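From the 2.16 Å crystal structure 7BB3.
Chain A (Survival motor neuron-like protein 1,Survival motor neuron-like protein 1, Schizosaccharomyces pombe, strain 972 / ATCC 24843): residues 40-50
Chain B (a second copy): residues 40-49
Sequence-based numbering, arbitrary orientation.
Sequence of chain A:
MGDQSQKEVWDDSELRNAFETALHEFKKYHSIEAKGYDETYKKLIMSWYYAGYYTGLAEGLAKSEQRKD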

# COMPACT_ATOMS: atom_id res chain seq x y z
N THR A 40 15.90 -6.97 5.18
CA THR A 40 15.46 -7.84 4.09
C THR A 40 13.94 -7.77 3.92
O THR A 40 13.45 -7.67 2.79
CB THR A 40 15.90 -9.28 4.35
OG1 THR A 40 17.33 -9.38 4.23
CG2 THR A 40 15.25 -10.24 3.35
N TYR A 41 13.19 -7.82 5.02
CA TYR A 41 11.74 -7.80 4.91
C TYR A 41 11.20 -6.43 4.52
O TYR A 41 10.09 -6.35 3.98
CB TYR A 41 11.10 -8.27 6.22
CG TYR A 41 10.82 -9.75 6.23
CD1 TYR A 41 11.85 -10.66 6.40
CD2 TYR A 41 9.53 -10.24 6.04
CE1 TYR A 41 11.61 -12.02 6.39
CE2 TYR A 41 9.28 -11.60 6.04
CZ TYR A 41 10.32 -12.49 6.22
OH TYR A 41 10.08 -13.84 6.21
N LYS A 42 11.95 -5.35 4.77
CA LYS A 42 11.53 -4.04 4.30
C LYS A 42 11.68 -3.93 2.79
O LYS A 42 10.79 -3.39 2.11
CB LYS A 42 12.33 -2.94 5.00
CG LYS A 42 11.98 -2.76 6.46
CD LYS A 42 12.92 -1.77 7.12
CE LYS A 42 12.64 -1.65 8.61
NZ LYS A 42 13.65 -0.81 9.31
N LYS A 43 12.79 -4.43 2.25
CA LYS A 43 12.96 -4.45 0.80
C LYS A 43 11.91 -5.34 0.14
O LYS A 43 11.44 -5.05 -0.97
CB LYS A 43 14.36 -4.94 0.45
CG LYS A 43 15.49 -4.07 0.97
CD LYS A 43 16.84 -4.69 0.64
CE LYS A 43 17.99 -3.88 1.19
NZ LYS A 43 19.29 -4.57 0.97
N LEU A 44 11.54 -6.44 0.80
CA LEU A 44 10.44 -7.27 0.32
C LEU A 44 9.18 -6.45 0.13
O LEU A 44 8.47 -6.60 -0.87
CB LEU A 44 10.20 -8.42 1.29
CG LEU A 44 8.95 -9.27 1.13
CD1 LEU A 44 8.97 -10.05 -0.17
CD2 LEU A 44 8.84 -10.22 2.33
N ILE A 45 8.87 -5.57 1.09
CA ILE A 45 7.61 -4.84 1.08
C ILE A 45 7.65 -3.72 0.05
O ILE A 45 6.68 -3.52 -0.69
CB ILE A 45 7.32 -4.30 2.49
CG1 ILE A 45 6.95 -5.46 3.42
CG2 ILE A 45 6.21 -3.26 2.45
CD1 ILE A 45 6.89 -5.08 4.89
N MET A 46 8.75 -2.98 -0.01
CA MET A 46 8.89 -1.93 -1.02
C MET A 46 8.84 -2.51 -2.43
O MET A 46 8.26 -1.91 -3.33
CB MET A 46 10.20 -1.18 -0.81
CG MET A 46 10.32 -0.45 0.51
SD MET A 46 11.95 0.30 0.68
CE MET A 46 12.10 1.15 -0.89
N SER A 47 9.47 -3.67 -2.63
CA SER A 47 9.50 -4.26 -3.96
C SER A 47 8.10 -4.58 -4.45
O SER A 47 7.79 -4.40 -5.64
CB SER A 47 10.37 -5.52 -3.95
OG SER A 47 11.73 -5.19 -3.69
N TRP A 48 7.24 -5.07 -3.56
CA TRP A 48 5.85 -5.31 -3.93
C TRP A 48 5.10 -4.02 -4.15
O TRP A 48 4.18 -3.97 -4.98
CB TRP A 48 5.18 -6.17 -2.87
CG TRP A 48 5.49 -7.60 -3.09
CD1 TRP A 48 6.34 -8.39 -2.38
CD2 TRP A 48 4.96 -8.42 -4.14
NE1 TRP A 48 6.37 -9.65 -2.91
CE2 TRP A 48 5.53 -9.70 -3.99
CE3 TRP A 48 4.06 -8.20 -5.18
CZ2 TRP A 48 5.23 -10.75 -4.85
CZ3 TRP A 48 3.76 -9.24 -6.03
CH2 TRP A 48 4.34 -10.50 -5.86
N TYR A 49 5.47 -2.95 -3.45
CA TYR A 49 4.84 -1.66 -3.69
C TYR A 49 5.15 -1.16 -5.09
O TYR A 49 4.25 -0.69 -5.81
CB TYR A 49 5.30 -0.64 -2.65
CG TYR A 49 4.82 0.75 -2.98
CD1 TYR A 49 3.55 1.17 -2.61
CD2 TYR A 49 5.63 1.64 -3.68
CE1 TYR A 49 3.11 2.43 -2.91
CE2 TYR A 49 5.19 2.91 -3.99
CZ TYR A 49 3.92 3.30 -3.60
OH TYR A 49 3.46 4.55 -3.89
N TYR A 50 6.42 -1.22 -5.50
CA TYR A 50 6.80 -0.68 -6.80
C TYR A 50 6.31 -1.56 -7.94
O TYR A 50 5.95 -1.04 -9.01
CB TYR A 50 8.31 -0.50 -6.87
CG TYR A 50 8.78 0.72 -6.11
CD1 TYR A 50 8.39 1.99 -6.51
CD2 TYR A 50 9.59 0.61 -4.99
CE1 TYR A 50 8.80 3.12 -5.83
CE2 TYR A 50 10.01 1.73 -4.30
CZ TYR A 50 9.61 2.98 -4.72
OH TYR A 50 10.01 4.11 -4.04
N THR B 40 -0.78 -12.48 8.83
CA THR B 40 -0.65 -11.04 8.99
C THR B 40 0.37 -10.46 8.01
O THR B 40 0.16 -9.37 7.46
CB THR B 40 -0.25 -10.70 10.43
OG1 THR B 40 -1.32 -11.03 11.32
CG2 THR B 40 0.09 -9.22 10.56
N TYR B 41 1.47 -11.17 7.79
CA TYR B 41 2.51 -10.64 6.91
C TYR B 41 2.17 -10.85 5.44
O TYR B 41 2.60 -10.05 4.60
CB TYR B 41 3.86 -11.27 7.26
CG TYR B 41 4.67 -10.44 8.24
CD1 TYR B 41 4.38 -10.46 9.60
CD2 TYR B 41 5.72 -9.64 7.81
CE1 TYR B 41 5.12 -9.71 10.50
CE2 TYR B 41 6.45 -8.88 8.70
CZ TYR B 41 6.15 -8.92 10.05
OH TYR B 41 6.88 -8.16 10.94
N LYS B 42 1.39 -11.87 5.11
CA LYS B 42 0.89 -11.99 3.74
C LYS B 42 -0.05 -10.84 3.40
O LYS B 42 0.02 -10.28 2.30
CB LYS B 42 0.19 -13.34 3.53
CG LYS B 42 1.15 -14.52 3.42
CD LYS B 42 0.42 -15.80 3.04
CE LYS B 42 1.41 -16.87 2.59
NZ LYS B 42 2.38 -17.22 3.66
N LYS B 43 -0.94 -10.47 4.32
CA LYS B 43 -1.84 -9.35 4.07
C LYS B 43 -1.06 -8.03 4.00
O LYS B 43 -1.42 -7.13 3.24
CB LYS B 43 -2.92 -9.26 5.14
CG LYS B 43 -3.94 -10.36 5.11
CD LYS B 43 -4.83 -10.28 6.33
CE LYS B 43 -5.49 -11.62 6.62
NZ LYS B 43 -6.16 -11.62 7.95
N LEU B 44 -0.02 -7.90 4.83
CA LEU B 44 0.82 -6.71 4.74
C LEU B 44 1.39 -6.55 3.35
O LEU B 44 1.38 -5.45 2.78
CB LEU B 44 1.95 -6.81 5.77
CG LEU B 44 2.98 -5.68 5.76
CD1 LEU B 44 2.30 -4.37 6.12
CD2 LEU B 44 4.11 -5.99 6.72
N ILE B 45 1.88 -7.65 2.76
CA ILE B 45 2.51 -7.59 1.45
C ILE B 45 1.47 -7.26 0.38
O ILE B 45 1.71 -6.42 -0.49
CB ILE B 45 3.24 -8.91 1.16
CG1 ILE B 45 4.52 -8.98 2.00
CG2 ILE B 45 3.54 -9.04 -0.32
CD1 ILE B 45 5.61 -8.06 1.52
N MET B 46 0.32 -7.92 0.43
CA MET B 46 -0.71 -7.63 -0.57
C MET B 46 -1.19 -6.19 -0.45
O MET B 46 -1.46 -5.54 -1.47
CB MET B 46 -1.88 -8.61 -0.41
CG MET B 46 -1.53 -10.05 -0.75
SD MET B 46 -2.91 -11.21 -0.55
CE MET B 46 -2.92 -11.43 1.23
N SER B 47 -1.28 -5.67 0.77
CA SER B 47 -1.75 -4.31 0.97
C SER B 47 -0.84 -3.30 0.28
O SER B 47 -1.31 -2.37 -0.38
CB SER B 47 -1.86 -4.00 2.46
OG SER B 47 -2.96 -4.69 3.04
N TRP B 48 0.48 -3.46 0.44
CA TRP B 48 1.40 -2.51 -0.18
C TRP B 48 1.42 -2.65 -1.69
O TRP B 48 1.50 -1.65 -2.41
CB TRP B 48 2.80 -2.66 0.41
CG TRP B 48 2.96 -1.93 1.72
CD1 TRP B 48 3.00 -2.47 2.97
CD2 TRP B 48 3.07 -0.51 1.90
NE1 TRP B 48 3.14 -1.49 3.91
CE2 TRP B 48 3.18 -0.27 3.29
CE3 TRP B 48 3.08 0.59 1.03
CZ2 TRP B 48 3.31 1.01 3.82
CZ3 TRP B 48 3.21 1.86 1.56
CH2 TRP B 48 3.32 2.06 2.94
N TYR B 49 1.33 -3.89 -2.20
CA TYR B 49 1.14 -4.06 -3.64
C TYR B 49 -0.04 -3.23 -4.13
O TYR B 49 0.07 -2.48 -5.10
CB TYR B 49 0.92 -5.54 -3.98
CG TYR B 49 0.57 -5.76 -5.45
CD1 TYR B 49 1.54 -5.66 -6.43
CD2 TYR B 49 -0.73 -6.06 -5.84
CE1 TYR B 49 1.23 -5.85 -7.77
CE2 TYR B 49 -1.05 -6.26 -7.17
CZ TYR B 49 -0.06 -6.15 -8.13
OH TYR B 49 -0.37 -6.34 -9.46

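Near the C-terminal ends of these two stretches the helices come so close that backbone meets backbone: Tyr A49 CA and Tyr B49 CA lie 4.4 Å apart, and each of these alpha carbons points its hydrogen at a carbonyl of the other chain. Tyr B49 CA sits 3.3 Å from Trp A48 O and Tyr A49 CA 3.6 Å from Trp B48 O, with angles at the hydrogen of 154° and 155°. The close approach of the backbones brings each CA hydrogen, polarised by its neighbouring peptide groups, within reach of a carbonyl oxygen; the amide nitrogens are engaged within their own helices, as in Tyr A49 N to Ile A45 O and Tyr B49 N to Ile B45 O, both 3.1 Å. No conventional hydrogen bond crosses between the stretches.

The helices run in the same general direction, their axes crossing at -36° with a closest approach of 7.7 Å. Like residues face each other in register, and the alpha carbons of Ile A45 and Ile B45 are 5.8 Å apart. The spacing widens toward the N-terminal end of the stretches, where Tyr A41 CD2 and Tyr B41 CD2 meet at 4.2 Å, ring carbon to ring carbon, in an oblique apolar contact.

Between these ends, each isoleucine packs against the tryptophan of the partner. Ile A45 CG2 lies over the face of the Trp B48 five-membered ring, 3.7 Å from its centroid, and Ile B45 CG2 takes the same place over Trp A48, also at 3.7 Å; both are CH-pi contacts, a methyl group against an electron-rich indole. The symmetry is imperfect. Chi2 is t in Ile A45 but m in Ile B45, so the two CD1 methyls are set differently on their chains. Ile B45 CD1 reaches Ile A45 CG1 at 3.5 Å and Leu A44 CG at 3.6 Å, whereas Ile A45 CD1 touches Leu B44 CD2 at 3.5 Å.

The tryptophans also meet the tyrosines. Trp A48 turns the edge of its six-membered ring toward the face of Tyr B49, offset, with the planes at 80° and CE3 of Trp A48 3.8 Å from CD1 of Tyr B49. The reciprocal pair, Tyr A49 CD1 to Trp B48 CE3 at 3.7 Å, is oblique, its planes at 74°.

Away from the contact, Ser A47 OG and Ser B47 OG donate to Lys A43 O and Lys B43 O at 2.7 and 2.9 Å, satisfying each hydroxyl within its own helix. Together the stretches bury 560 Å².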